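Local coordinates for uncharacterized protein (Treponema denticola ATCC 35404, PDB 6R9N), which senses iron(II) and oxygen for bacterial chemotaxis by stabilising an iron-peroxy species at its di-iron centre, at the interface of chains A and B. Residues are numbered along the deposited sequence; one frame, centred on the assembly and turned at random. Chains: chain A/B, Uncharacterized protein.

Contact 1: the interface of chains A and B. Residues chain A 105, 146, 150; chain B 198-201, 247-248.
Three polar bonds tie the end of helix 185-199 of chain B to backbone carbonyls of chain A. B:Arg198, its CG anti to the backbone N (chi1 -179°) and its chain bent at chi2, presents its guanidinium end-on to the carbonyl of A:Pro150. NH2 of B:Arg198 reaches A:Pro150 O at 2.7 Å within the carbonyl plane, whereas NH1 of B:Arg198 comes to the same O of A:Pro150 at 2.8 Å from above that plane. Two N-H groups thus grip one oxygen. The phenol OH of B:Tyr199 donates to A:Leu105 O at 2.5 Å, a short bond that meets an in-plane lone pair.

A:Leu105 meets B:Tyr199 tip to tip, its CG 3.6 Å from CZ of the tyrosine, while its CD2 branch lies over one guanidinium face of B:Arg198, towards the rim. Farther along, the A:Phe146 ring rests against the backbone just after that helix and against the start of 3-10 helix 247-254: CE1 of A:Phe146 sits 3.4 Å from CA of B:Ala201, and CZ of A:Phe146 is 3.7 Å from CA of B:Gly247. The patch fastens a helix end of one subunit to helix 104-107 and the loop around A:Phe146 and A:Pro150 of the other in the crystal dimer.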
# COMPACT_ATOMS: atom_id res chain seq x y z
N LEU A 105 8.06 -4.03 7.65
CA LEU A 105 7.51 -4.68 6.45
C LEU A 105 7.91 -3.95 5.17
O LEU A 105 7.95 -4.57 4.10
CB LEU A 105 5.98 -4.76 6.51
CG LEU A 105 5.32 -5.99 7.11
CD1 LEU A 105 5.66 -6.07 8.57
CD2 LEU A 105 3.80 -5.95 6.91
N PHE A 146 -3.22 -4.12 9.03
CA PHE A 146 -4.38 -4.59 8.27
C PHE A 146 -5.57 -3.64 8.36
O PHE A 146 -6.72 -4.06 8.16
CB PHE A 146 -4.78 -6.01 8.70
CG PHE A 146 -3.75 -7.02 8.38
CD1 PHE A 146 -3.55 -7.42 7.07
CD2 PHE A 146 -2.94 -7.54 9.37
CE1 PHE A 146 -2.57 -8.35 6.76
CE2 PHE A 146 -1.95 -8.48 9.06
CZ PHE A 146 -1.77 -8.88 7.77
N PRO A 150 -0.81 -4.11 5.82
CA PRO A 150 -0.33 -5.14 6.76
C PRO A 150 0.74 -4.64 7.71
O PRO A 150 0.94 -5.26 8.76
CB PRO A 150 0.22 -6.25 5.85
CG PRO A 150 0.49 -5.58 4.53
CD PRO A 150 -0.51 -4.45 4.41
N ARG B 198 3.00 -13.24 6.96
CA ARG B 198 2.85 -11.93 7.58
C ARG B 198 2.03 -10.93 6.75
O ARG B 198 1.33 -10.08 7.32
CB ARG B 198 4.24 -11.35 7.87
CG ARG B 198 4.24 -9.98 8.55
CD ARG B 198 3.50 -9.97 9.88
NE ARG B 198 3.42 -8.61 10.39
CZ ARG B 198 2.53 -7.70 10.02
NH1 ARG B 198 1.57 -8.01 9.12
NH2 ARG B 198 2.58 -6.48 10.54
N TYR B 199 2.09 -11.00 5.42
CA TYR B 199 1.47 -9.97 4.60
C TYR B 199 0.06 -10.33 4.11
O TYR B 199 -0.76 -9.42 3.91
CB TYR B 199 2.34 -9.65 3.37
CG TYR B 199 3.64 -8.92 3.61
CD1 TYR B 199 4.70 -9.53 4.28
CD2 TYR B 199 3.85 -7.62 3.13
CE1 TYR B 199 5.90 -8.89 4.48
CE2 TYR B 199 5.06 -6.95 3.33
CZ TYR B 199 6.08 -7.61 4.00
OH TYR B 199 7.30 -7.00 4.23
N MET B 200 -0.25 -11.60 3.90
CA MET B 200 -1.61 -12.01 3.58
C MET B 200 -2.49 -11.92 4.81
O MET B 200 -2.07 -12.29 5.91
CB MET B 200 -1.63 -13.43 3.03
CG MET B 200 -0.54 -13.70 2.02
SD MET B 200 -0.93 -12.96 0.44
CE MET B 200 0.58 -12.05 0.07
N ALA B 201 -3.74 -11.45 4.63
CA ALA B 201 -4.54 -10.97 5.76
C ALA B 201 -5.07 -12.09 6.65
O ALA B 201 -5.17 -11.91 7.87
CB ALA B 201 -5.70 -10.11 5.26
N GLY B 247 -1.45 -13.67 8.82
CA GLY B 247 -2.03 -12.35 9.00
C GLY B 247 -2.75 -12.25 10.33
O GLY B 247 -2.13 -12.52 11.37
N THR B 248 -4.04 -11.91 10.32
CA THR B 248 -4.74 -11.79 11.59
C THR B 248 -4.98 -13.13 12.27
O THR B 248 -5.40 -13.14 13.43
CB THR B 248 -6.09 -11.06 11.45
OG1 THR B 248 -6.96 -11.82 10.61
CG2 THR B 248 -5.90 -9.66 10.88

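Contact 2: the interface of chains A and B. Residues chain A 81-83, 106, 148, 150; chain B 81-83, 106, 148, 150, 199.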
# COMPACT_ATOMS: atom_id res chain seq x y z
N GLN A 81 2.95 2.42 3.68
CA GLN A 81 3.71 2.48 2.43
C GLN A 81 3.04 3.26 1.32
O GLN A 81 3.67 3.49 0.28
CB GLN A 81 3.99 1.05 1.93
CG GLN A 81 2.84 0.42 1.08
CD GLN A 81 1.70 -0.13 1.93
OE1 GLN A 81 1.62 0.14 3.14
NE2 GLN A 81 0.80 -0.90 1.30
N ASP A 82 1.79 3.70 1.50
CA ASP A 82 1.01 4.22 0.39
C ASP A 82 1.60 5.50 -0.20
O ASP A 82 2.26 6.28 0.50
CB ASP A 82 -0.42 4.50 0.84
CG ASP A 82 -1.25 3.27 0.89
OD1 ASP A 82 -0.70 2.18 0.60
OD2 ASP A 82 -2.45 3.38 1.19
N PRO A 83 1.35 5.76 -1.49
CA PRO A 83 1.86 7.00 -2.11
C PRO A 83 1.33 8.28 -1.49
O PRO A 83 2.06 9.27 -1.42
CB PRO A 83 1.41 6.85 -3.58
CG PRO A 83 1.34 5.36 -3.78
CD PRO A 83 0.80 4.82 -2.49
N TRP A 106 8.18 -2.65 5.25
CA TRP A 106 8.36 -1.83 4.05
C TRP A 106 9.77 -1.32 3.83
O TRP A 106 10.08 -0.87 2.72
CB TRP A 106 7.41 -0.61 4.11
CG TRP A 106 5.99 -1.01 4.37
CD1 TRP A 106 5.19 -0.62 5.42
CD2 TRP A 106 5.20 -1.92 3.60
NE1 TRP A 106 3.95 -1.22 5.33
CE2 TRP A 106 3.94 -2.03 4.22
CE3 TRP A 106 5.45 -2.67 2.43
CZ2 TRP A 106 2.92 -2.84 3.71
CZ3 TRP A 106 4.45 -3.48 1.95
CH2 TRP A 106 3.20 -3.56 2.58
N HIS A 148 -5.56 -0.18 6.58
CA HIS A 148 -5.63 -1.37 5.72
C HIS A 148 -4.31 -2.11 5.55
O HIS A 148 -4.29 -3.32 5.28
CB HIS A 148 -6.10 -0.96 4.33
CG HIS A 148 -5.24 0.10 3.70
ND1 HIS A 148 -4.18 -0.20 2.87
CD2 HIS A 148 -5.27 1.44 3.80
CE1 HIS A 148 -3.61 0.92 2.47
NE2 HIS A 148 -4.24 1.94 3.03
N PRO A 150 -0.81 -4.11 5.82
CA PRO A 150 -0.33 -5.14 6.76
C PRO A 150 0.74 -4.64 7.71
O PRO A 150 0.94 -5.26 8.76
CB PRO A 150 0.22 -6.25 5.85
CG PRO A 150 0.49 -5.58 4.53
CD PRO A 150 -0.51 -4.45 4.41
N GLN B 81 -1.38 -0.50 -5.21
CA GLN B 81 -0.95 0.89 -5.07
C GLN B 81 0.51 1.05 -4.67
O GLN B 81 1.02 2.17 -4.74
CB GLN B 81 -1.83 1.60 -4.03
CG GLN B 81 -1.40 1.33 -2.57
CD GLN B 81 -1.86 -0.03 -2.05
OE1 GLN B 81 -2.31 -0.93 -2.81
NE2 GLN B 81 -1.78 -0.19 -0.73
N ASP B 82 1.20 -0.03 -4.31
CA ASP B 82 2.49 0.11 -3.65
C ASP B 82 3.52 0.75 -4.58
O ASP B 82 3.46 0.58 -5.80
CB ASP B 82 3.02 -1.25 -3.20
CG ASP B 82 2.30 -1.78 -2.00
OD1 ASP B 82 1.41 -1.09 -1.47
OD2 ASP B 82 2.63 -2.90 -1.61
N PRO B 83 4.51 1.44 -4.01
CA PRO B 83 5.55 2.09 -4.84
C PRO B 83 6.34 1.13 -5.72
O PRO B 83 6.78 1.53 -6.80
CB PRO B 83 6.45 2.77 -3.80
CG PRO B 83 5.55 2.99 -2.62
CD PRO B 83 4.69 1.75 -2.58
N TRP B 106 -7.92 2.85 -5.66
CA TRP B 106 -6.67 3.60 -5.70
C TRP B 106 -6.65 4.74 -6.71
O TRP B 106 -5.69 5.52 -6.69
CB TRP B 106 -5.50 2.65 -5.99
CG TRP B 106 -5.44 1.53 -5.01
CD1 TRP B 106 -5.43 0.21 -5.29
CD2 TRP B 106 -5.38 1.64 -3.59
NE1 TRP B 106 -5.37 -0.53 -4.13
CE2 TRP B 106 -5.34 0.34 -3.06
CE3 TRP B 106 -5.34 2.72 -2.71
CZ2 TRP B 106 -5.27 0.09 -1.69
CZ3 TRP B 106 -5.30 2.48 -1.36
CH2 TRP B 106 -5.26 1.17 -0.86
N HIS B 148 -1.75 -8.43 -0.34
CA HIS B 148 -2.13 -7.81 0.93
C HIS B 148 -3.07 -6.62 0.77
O HIS B 148 -3.82 -6.27 1.69
CB HIS B 148 -0.88 -7.32 1.65
CG HIS B 148 -0.09 -6.35 0.81
ND1 HIS B 148 -0.36 -5.00 0.77
CD2 HIS B 148 0.91 -6.56 -0.08
CE1 HIS B 148 0.47 -4.41 -0.07
NE2 HIS B 148 1.24 -5.34 -0.61
N PRO B 150 -5.97 -3.95 0.08
CA PRO B 150 -7.44 -4.07 0.04
C PRO B 150 -8.00 -3.97 -1.36
O PRO B 150 -9.13 -4.42 -1.60
CB PRO B 150 -7.93 -2.90 0.91
CG PRO B 150 -6.76 -1.94 0.98
CD PRO B 150 -5.53 -2.83 0.94
N TYR B 199 2.09 -11.00 5.42
CA TYR B 199 1.47 -9.97 4.60
C TYR B 199 0.06 -10.33 4.11
O TYR B 199 -0.76 -9.42 3.91
CB TYR B 199 2.34 -9.65 3.37
CG TYR B 199 3.64 -8.92 3.61
CD1 TYR B 199 4.70 -9.53 4.28
CD2 TYR B 199 3.85 -7.62 3.13
CE1 TYR B 199 5.90 -8.89 4.48
CE2 TYR B 199 5.06 -6.95 3.33
CZ TYR B 199 6.08 -7.61 4.00
OH TYR B 199 7.30 -7.00 4.23
O HOH W 1 -5.14 -5.92 4.30
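Two glutamines cross at about a right angle near the two-fold axis, and each offers its amide to the aspartate of the opposite chain. In both, CG takes the crowded position between the backbone N and the carbonyl carbon (chi1 85° in A:Gln81), and a bend at chi2 turns the amide across the interface. NE2 of A:Gln81 donates to OD1 of B:Asp82 at 2.8 Å, nearly straight but from above the carboxylate plane; NE2 of B:Gln81 meets the syn lone pair of OD1 of A:Asp82 at 2.9 Å. Amide and carboxylate stand almost perpendicular, 80° apart. The OD1 atoms of A:Asp82 and B:Asp82 lie 4.4 Å apart, a proximity of like charge that the amides and bound iron probably temper.

The A:Trp106 six-membered ring points tip to tip at B:His148, with CH2 over one imidazole face, and meets the B:Tyr199 ring edge-to-face at 85°. CG of A:Pro150 packs 3.6 Å from CB of B:His148, and a water joins the carbonyls of A:His148 and B:His148. A:Asp82 and A:His148, like their chain B copies, are iron ligands, so these loops, beside the start of helix 83-86, place the metal-binding edge of each ODP-family beta-lactamase-like domain against the dimer axis.

Contact 3: the interface of chains A and B. Residues chain A 126-127, 143, 145-146, 150-151, 205, 212; chain B 198, 253-255.
B:Leu254 closes 3-10 helix 247-254 with phi/psi of -98°/-3°, and B:Phe255 then carries the C-terminus of chain B across chain A. In this ODP-family protein, of the beta-lactamase-like class, the tail lies beside strand 138-143 and helix 203-215 of the partner. The polar end of the patch is a salt bridge: B:Arg198 meets A:Asp126 tip to tip and side-on, one nitrogen to each carboxylate oxygen. NE of B:Arg198 is 2.8 Å from OD2 of A:Asp126, and NH2 of B:Arg198 is 3.0 Å from OD1 of A:Asp126. Both approach from above the carboxylate plane, which is turned 60° from the guanidinium. NH2 of B:Arg198 also sits over the centre of the A:His145 ring, 3.5 Å from its centroid, a cation-pi contact. NE2 of A:His145 donates in plane to A:Asp126 O at 2.8 Å, so the carbonyl of the bridging aspartate fixes the ring. CD2 of B:Leu254 covers a guanidinium face from its own chain, while its CD1 touches CD2 and CE2 of A:Phe146.

At the apolar end, CD1 of B:Phe255 lies 3.5 Å from CD2 of A:Tyr212, and CE2 of B:Phe255 lies 3.7 Å from CD1 of A:Ile205. One water links A:Tyr212 OH and A:Lys127 O to B:Phe255 O; another joins A:His145 N to B:Leu254 O, at 3.2 Å from the latter.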
# COMPACT_ATOMS: atom_id res chain seq x y z
N ASP A 126 6.69 -5.19 14.74
CA ASP A 126 5.24 -5.32 14.64
C ASP A 126 4.49 -4.77 15.86
O ASP A 126 3.38 -4.24 15.71
CB ASP A 126 4.86 -6.78 14.39
CG ASP A 126 5.02 -7.17 12.94
OD1 ASP A 126 5.17 -6.26 12.08
OD2 ASP A 126 5.01 -8.38 12.64
N LYS A 127 5.04 -4.88 17.07
CA LYS A 127 4.32 -4.46 18.27
C LYS A 127 4.62 -3.02 18.67
O LYS A 127 4.16 -2.57 19.73
CB LYS A 127 4.62 -5.40 19.44
CG LYS A 127 3.96 -6.76 19.30
CD LYS A 127 4.33 -7.72 20.41
CE LYS A 127 3.91 -9.13 20.04
NZ LYS A 127 3.31 -9.85 21.18
N PRO A 143 0.43 -0.15 16.95
CA PRO A 143 0.15 -1.16 15.92
C PRO A 143 -1.24 -0.95 15.33
O PRO A 143 -2.24 -0.92 16.04
CB PRO A 143 0.24 -2.48 16.69
CG PRO A 143 1.04 -2.17 17.92
CD PRO A 143 0.72 -0.76 18.26
N HIS A 145 -2.17 -2.69 12.16
CA HIS A 145 -1.93 -3.51 10.98
C HIS A 145 -3.25 -3.97 10.35
O HIS A 145 -4.27 -4.14 11.03
CB HIS A 145 -1.05 -4.71 11.36
CG HIS A 145 0.22 -4.31 12.04
ND1 HIS A 145 1.17 -3.52 11.43
CD2 HIS A 145 0.69 -4.58 13.28
CE1 HIS A 145 2.18 -3.32 12.27
NE2 HIS A 145 1.91 -3.96 13.40
N PHE A 146 -3.22 -4.12 9.03
CA PHE A 146 -4.38 -4.59 8.27
C PHE A 146 -5.57 -3.64 8.36
O PHE A 146 -6.72 -4.06 8.16
CB PHE A 146 -4.78 -6.01 8.70
CG PHE A 146 -3.75 -7.02 8.38
CD1 PHE A 146 -3.55 -7.42 7.07
CD2 PHE A 146 -2.94 -7.54 9.37
CE1 PHE A 146 -2.57 -8.35 6.76
CE2 PHE A 146 -1.95 -8.48 9.06
CZ PHE A 146 -1.77 -8.88 7.77
N PRO A 150 -0.81 -4.11 5.82
CA PRO A 150 -0.33 -5.14 6.76
C PRO A 150 0.74 -4.64 7.71
O PRO A 150 0.94 -5.26 8.76
CB PRO A 150 0.22 -6.25 5.85
CG PRO A 150 0.49 -5.58 4.53
CD PRO A 150 -0.51 -4.45 4.41
N GLY A 151 1.47 -3.58 7.36
CA GLY A 151 2.39 -2.91 8.26
C GLY A 151 2.07 -1.43 8.37
O GLY A 151 2.55 -0.62 7.57
N ILE A 205 -10.00 -7.50 13.36
CA ILE A 205 -8.84 -6.63 13.56
C ILE A 205 -9.29 -5.28 14.09
O ILE A 205 -8.67 -4.70 14.99
CB ILE A 205 -8.01 -6.49 12.26
CG1 ILE A 205 -6.68 -5.83 12.58
CG2 ILE A 205 -8.75 -5.69 11.20
CD1 ILE A 205 -5.84 -6.62 13.61
N TYR A 212 -7.34 -1.75 22.15
CA TYR A 212 -5.99 -1.27 22.41
C TYR A 212 -5.98 0.24 22.57
O TYR A 212 -5.45 0.77 23.56
CB TYR A 212 -5.08 -1.70 21.25
CG TYR A 212 -3.58 -1.51 21.44
CD1 TYR A 212 -3.01 -0.25 21.38
CD2 TYR A 212 -2.74 -2.61 21.64
CE1 TYR A 212 -1.63 -0.07 21.54
CE2 TYR A 212 -1.37 -2.44 21.79
CZ TYR A 212 -0.82 -1.17 21.73
OH TYR A 212 0.53 -0.98 21.88
N ARG B 198 3.00 -13.24 6.96
CA ARG B 198 2.85 -11.93 7.58
C ARG B 198 2.03 -10.93 6.75
O ARG B 198 1.33 -10.08 7.32
CB ARG B 198 4.24 -11.35 7.87
CG ARG B 198 4.24 -9.98 8.55
CD ARG B 198 3.50 -9.97 9.88
NE ARG B 198 3.42 -8.61 10.39
CZ ARG B 198 2.53 -7.70 10.02
NH1 ARG B 198 1.57 -8.01 9.12
NH2 ARG B 198 2.58 -6.48 10.54
N ASN B 253 0.53 -11.66 17.63
CA ASN B 253 1.77 -11.07 17.17
C ASN B 253 1.62 -9.62 16.71
O ASN B 253 2.64 -8.96 16.50
CB ASN B 253 2.35 -11.89 16.01
CG ASN B 253 2.67 -13.31 16.41
OD1 ASN B 253 2.70 -13.63 17.60
ND2 ASN B 253 2.93 -14.16 15.42
N LEU B 254 0.40 -9.13 16.51
CA LEU B 254 0.18 -7.81 15.93
C LEU B 254 -0.08 -6.72 16.97
O LEU B 254 -0.22 -5.56 16.59
CB LEU B 254 -0.99 -7.84 14.94
CG LEU B 254 -0.97 -8.89 13.81
CD1 LEU B 254 -2.25 -8.80 12.98
CD2 LEU B 254 0.25 -8.75 12.90
N PHE B 255 -0.15 -7.07 18.25
CA PHE B 255 -0.31 -6.11 19.32
C PHE B 255 0.57 -6.52 20.49
O PHE B 255 1.13 -5.65 21.18
CB PHE B 255 -1.78 -6.03 19.77
CG PHE B 255 -2.73 -5.54 18.69
CD1 PHE B 255 -3.01 -4.18 18.55
CD2 PHE B 255 -3.34 -6.44 17.83
CE1 PHE B 255 -3.89 -3.73 17.56
CE2 PHE B 255 -4.21 -6.00 16.84
CZ PHE B 255 -4.49 -4.64 16.70
O HOH W 2 -2.11 -4.03 14.58
O HOH W 3 1.98 -2.93 21.47

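Contact 4: the interface of chains A and B. Residues chain A 33, 83-84, 172, 195, 199, 225; chain B 106, 108-109, 111.
B:Phe109 plugs into chain A beside its iron site, and side chains of A:Val33, A:Val172, A:Tyr199 and A:His225 all touch its ring. CG of B:Phe109 is anti to its carbonyl carbon (chi1 -65°), beside the backbone N. The CG2 branch of A:Val33 lies over one face, offset towards the rim, 3.5 Å from CZ of B:Phe109. CG2 of A:Val172 meets that same CZ of B:Phe109 at 4.0 Å, the two side chains crossing at about a right angle. At the ring edge and in its plane, CE1 of the iron ligand A:His225 is 4.0 Å from CE1 of B:Phe109. The phenol OH of A:Tyr199 approaches tip to tip, 3.7 Å from CE2 of B:Phe109. A:Asp84, another iron ligand, runs alongside the ring in the same direction, its carboxylate turned 65° from it.

Beyond this shell, several groups set the partners in place. CG2 of A:Val33 is anti to its carbonyl carbon, and the backbone N of that residue donates to B:Arg108 O at 3.2 Å, in the carbonyl plane; this bond ties the valine's loop to 3-10 helix 107-109. CE1 of A:Phe195, a residue of the peroxide pocket, sits over the centre of the A:Tyr199 ring, so the second shell leads to the bound peroxide. CZ3 of B:Trp106 meets the edge of that tyrosine. At the far rim, CB of A:Pro83 packs 3.9 Å from CD of B:Pro111.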
# COMPACT_ATOMS: atom_id res chain seq x y z
N VAL A 33 -8.32 12.50 -3.20
CA VAL A 33 -8.64 12.72 -1.80
C VAL A 33 -7.57 13.62 -1.19
O VAL A 33 -6.39 13.47 -1.49
CB VAL A 33 -8.72 11.35 -1.09
CG1 VAL A 33 -9.37 11.49 0.30
CG2 VAL A 33 -9.48 10.35 -1.97
N PRO A 83 1.35 5.76 -1.49
CA PRO A 83 1.86 7.00 -2.11
C PRO A 83 1.33 8.28 -1.49
O PRO A 83 2.06 9.27 -1.42
CB PRO A 83 1.41 6.85 -3.58
CG PRO A 83 1.34 5.36 -3.78
CD PRO A 83 0.80 4.82 -2.49
N ASP A 84 0.08 8.31 -1.02
CA ASP A 84 -0.36 9.54 -0.35
C ASP A 84 0.37 9.78 0.98
O ASP A 84 0.25 10.87 1.54
CB ASP A 84 -1.88 9.51 -0.13
CG ASP A 84 -2.34 8.34 0.72
OD1 ASP A 84 -1.79 7.24 0.56
OD2 ASP A 84 -3.25 8.50 1.57
N VAL A 172 -12.98 10.50 3.18
CA VAL A 172 -12.48 10.52 1.81
C VAL A 172 -13.27 11.46 0.90
O VAL A 172 -12.73 11.89 -0.14
CB VAL A 172 -12.47 9.08 1.25
CG1 VAL A 172 -12.53 9.03 -0.27
CG2 VAL A 172 -11.24 8.34 1.77
N PHE A 195 -15.42 4.07 3.11
CA PHE A 195 -13.98 3.81 3.21
C PHE A 195 -13.67 2.75 4.26
O PHE A 195 -12.90 1.82 4.01
CB PHE A 195 -13.24 5.11 3.50
CG PHE A 195 -11.75 4.95 3.58
CD1 PHE A 195 -10.99 4.93 2.42
CD2 PHE A 195 -11.12 4.83 4.81
CE1 PHE A 195 -9.61 4.80 2.49
CE2 PHE A 195 -9.74 4.66 4.88
CZ PHE A 195 -8.98 4.65 3.72
N TYR A 199 -12.07 -0.76 3.15
CA TYR A 199 -10.62 -0.81 3.29
C TYR A 199 -10.12 -1.46 4.59
O TYR A 199 -9.01 -1.99 4.61
CB TYR A 199 -10.01 0.60 3.19
CG TYR A 199 -10.10 1.30 1.85
CD1 TYR A 199 -11.33 1.70 1.32
CD2 TYR A 199 -8.95 1.61 1.13
CE1 TYR A 199 -11.40 2.38 0.10
CE2 TYR A 199 -9.00 2.28 -0.08
CZ TYR A 199 -10.23 2.66 -0.59
OH TYR A 199 -10.29 3.34 -1.79
N HIS A 225 -6.64 11.71 6.60
CA HIS A 225 -7.60 12.37 5.72
C HIS A 225 -8.79 12.86 6.53
O HIS A 225 -9.37 12.09 7.30
CB HIS A 225 -8.13 11.44 4.61
CG HIS A 225 -7.08 10.61 3.94
ND1 HIS A 225 -6.37 11.06 2.85
CD2 HIS A 225 -6.64 9.35 4.18
CE1 HIS A 225 -5.53 10.12 2.45
NE2 HIS A 225 -5.66 9.08 3.25
N TRP B 106 -7.92 2.85 -5.66
CA TRP B 106 -6.67 3.60 -5.70
C TRP B 106 -6.65 4.74 -6.71
O TRP B 106 -5.69 5.52 -6.69
CB TRP B 106 -5.50 2.65 -5.99
CG TRP B 106 -5.44 1.53 -5.01
CD1 TRP B 106 -5.43 0.21 -5.29
CD2 TRP B 106 -5.38 1.64 -3.59
NE1 TRP B 106 -5.37 -0.53 -4.13
CE2 TRP B 106 -5.34 0.34 -3.06
CE3 TRP B 106 -5.34 2.72 -2.71
CZ2 TRP B 106 -5.27 0.09 -1.69
CZ3 TRP B 106 -5.30 2.48 -1.36
CH2 TRP B 106 -5.26 1.17 -0.86
N ARG B 108 -8.12 7.55 -6.96
CA ARG B 108 -8.07 8.87 -6.34
C ARG B 108 -6.90 9.04 -5.36
O ARG B 108 -6.91 10.01 -4.59
CB ARG B 108 -9.35 9.15 -5.56
CG ARG B 108 -10.63 8.87 -6.30
CD ARG B 108 -10.85 9.91 -7.32
NE ARG B 108 -12.07 9.71 -8.08
CZ ARG B 108 -12.42 10.50 -9.09
NH1 ARG B 108 -11.64 11.53 -9.40
NH2 ARG B 108 -13.55 10.28 -9.77
N PHE B 109 -5.92 8.15 -5.37
CA PHE B 109 -4.81 8.24 -4.43
C PHE B 109 -3.44 8.19 -5.09
O PHE B 109 -2.44 8.07 -4.39
CB PHE B 109 -4.90 7.10 -3.39
CG PHE B 109 -6.11 7.18 -2.48
CD1 PHE B 109 -6.08 7.93 -1.32
CD2 PHE B 109 -7.26 6.45 -2.76
CE1 PHE B 109 -7.18 7.98 -0.47
CE2 PHE B 109 -8.35 6.48 -1.92
CZ PHE B 109 -8.31 7.26 -0.76
N PRO B 111 -1.00 10.39 -6.48
CA PRO B 111 -0.80 11.85 -6.60
C PRO B 111 -0.28 12.31 -7.97
O PRO B 111 -1.11 12.64 -8.82
CB PRO B 111 0.22 12.14 -5.50
CG PRO B 111 -0.02 11.09 -4.49
CD PRO B 111 -0.26 9.86 -5.32

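The four contacts form one continuous band across the dimer. The C-alpha centres of contact 1 and contact 3 are about 8 Å apart; both use A:Phe146, A:Pro150 and B:Arg198. Centre to centre, contact 2 lies about 11 Å from contact 1, sharing A:Pro150 and B:Tyr199, and about 11 Å from contact 4, sharing A:Pro83 and B:Trp106. The centres of contacts 2 and 3 are about 14 Å apart and share A:Pro150, which thus joins three patches. Those of contacts 3 and 4 are some 21 Å apart. Iron ligands occur in contacts 2 and 4, so changes at the metal could plausibly pass between subunits.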